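Local coordinates for protein c-di-GMP synthase (Capnocytophaga granulosa, PDB 6WT9) that joins two GTP molecules into the cyclic dinucleotide 3',3'-c-di-GMP, the second messenger of a CBASS antiphage defence system, at residues S85-T90 and S96-L101. Residues are numbered along the deposited sequence; the frame is centred on the assembly and turned at random.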
# COMPACT_ATOMS: atom_id res chain seq x y z
N SER A 85 -1.79 2.81 0.76
CA SER A 85 -0.39 2.85 0.38
C SER A 85 0.11 4.28 0.22
O SER A 85 1.31 4.54 0.40
CB SER A 85 -0.18 2.07 -0.92
OG SER A 85 -0.58 0.72 -0.76
N VAL A 86 -0.78 5.21 -0.13
CA VAL A 86 -0.38 6.61 -0.30
C VAL A 86 0.19 7.17 1.00
O VAL A 86 1.17 7.92 0.99
CB VAL A 86 -1.57 7.44 -0.81
CG1 VAL A 86 -1.32 8.93 -0.64
CG2 VAL A 86 -1.85 7.11 -2.27
N MSE A 87 -0.40 6.80 2.13
CA MSE A 87 0.02 7.32 3.42
C MSE A 87 1.40 6.82 3.85
O MSE A 87 2.04 7.41 4.72
CB MSE A 87 -1.01 6.97 4.49
CG MSE A 87 -2.38 7.57 4.22
SE MSE A 87 -2.25 9.48 3.84
CE MSE A 87 -1.49 10.07 5.53
N THR A 88 1.86 5.72 3.24
CA THR A 88 3.22 5.24 3.44
C THR A 88 4.09 5.43 2.20
O THR A 88 5.25 4.99 2.21
CB THR A 88 3.23 3.76 3.85
OG1 THR A 88 2.40 3.01 2.95
CG2 THR A 88 2.73 3.60 5.27
N ASN A 89 3.57 6.06 1.15
CA ASN A 89 4.31 6.28 -0.09
C ASN A 89 4.89 4.98 -0.63
O ASN A 89 5.99 4.93 -1.19
CB ASN A 89 5.41 7.33 0.12
CG ASN A 89 5.96 7.87 -1.19
OD1 ASN A 89 5.28 7.86 -2.21
ND2 ASN A 89 7.20 8.35 -1.16
N THR A 90 4.13 3.89 -0.45
CA THR A 90 4.49 2.59 -0.99
C THR A 90 3.61 2.20 -2.17
O THR A 90 3.71 1.07 -2.66
CB THR A 90 4.41 1.51 0.09
OG1 THR A 90 3.10 1.52 0.68
CG2 THR A 90 5.44 1.77 1.18
N SER A 96 -3.01 6.31 -8.01
CA SER A 96 -3.30 5.59 -6.78
C SER A 96 -4.51 6.21 -6.09
O SER A 96 -4.57 7.43 -5.89
CB SER A 96 -2.09 5.60 -5.85
OG SER A 96 -2.36 4.91 -4.65
N ASP A 97 -5.47 5.37 -5.71
CA ASP A 97 -6.61 5.84 -4.94
C ASP A 97 -6.20 6.01 -3.48
O ASP A 97 -5.08 5.71 -3.07
CB ASP A 97 -7.79 4.89 -5.09
CG ASP A 97 -7.41 3.44 -4.82
OD1 ASP A 97 -7.07 3.12 -3.66
OD2 ASP A 97 -7.47 2.63 -5.76
N ILE A 98 -7.14 6.51 -2.68
CA ILE A 98 -6.90 6.75 -1.26
C ILE A 98 -8.17 6.38 -0.50
O ILE A 98 -9.28 6.48 -1.03
CB ILE A 98 -6.48 8.21 -0.99
CG1 ILE A 98 -5.96 8.38 0.44
CG2 ILE A 98 -7.63 9.17 -1.27
CD1 ILE A 98 -5.25 9.70 0.67
N ASP A 99 -8.00 5.94 0.74
CA ASP A 99 -9.11 5.57 1.60
C ASP A 99 -9.30 6.64 2.67
O ASP A 99 -8.33 7.02 3.34
CB ASP A 99 -8.90 4.20 2.24
CG ASP A 99 -9.11 3.06 1.26
OD1 ASP A 99 -9.17 3.32 0.04
OD2 ASP A 99 -9.23 1.90 1.72
N LEU A 100 -10.53 7.12 2.81
CA LEU A 100 -10.89 8.11 3.81
C LEU A 100 -11.67 7.42 4.92
O LEU A 100 -12.76 6.90 4.68
CB LEU A 100 -11.72 9.24 3.19
CG LEU A 100 -12.30 10.25 4.17
CD1 LEU A 100 -11.19 11.04 4.84
CD2 LEU A 100 -13.29 11.16 3.48
N LEU A 101 -11.11 7.43 6.13
CA LEU A 101 -11.76 6.82 7.28
C LEU A 101 -12.60 7.86 8.00
O LEU A 101 -12.13 8.97 8.29
CB LEU A 101 -10.72 6.23 8.24
CG LEU A 101 -10.04 4.94 7.78
CD1 LEU A 101 -8.90 4.57 8.71
CD2 LEU A 101 -11.06 3.81 7.73
O HOH W 1 -3.54 4.13 -1.50
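V86, on the short helix 85-88, meets the lead-in and the first residue of strand 98-104 with its two methyl groups. CG2, anti to the carbonyl carbon, lies 3.3 Å from OG of S96, while CG1, anti to the backbone N (chi1 165°), packs against CD1 of I98 at 4.2 Å. I98 reaches this methyl with its extended side chain, and the selenium of M87 adds a looser apolar contact to the same CD1. The S96 hydroxyl is turned along its own chain: OG donates to D97 O over 3.2 Å, in the carbonyl plane and on a lone pair. A water donates to D97 O at 2.7 Å and accepts from V86 N at a longer 3.3 Å, so the single helical turn is tied to the strand entrance through solvent. This is the polymerase beta-like nucleotidyltransferase core, with S85 ending its Gly-Ser motif; as in relatives, D97 and D99 probably bind the catalytic metals with a third aspartate from strand 185-194. The chemistry implies a join made by methyl packing and one bridging water, while direct polar bonds stay within a segment or go elsewhere, as from S85 OG to K254.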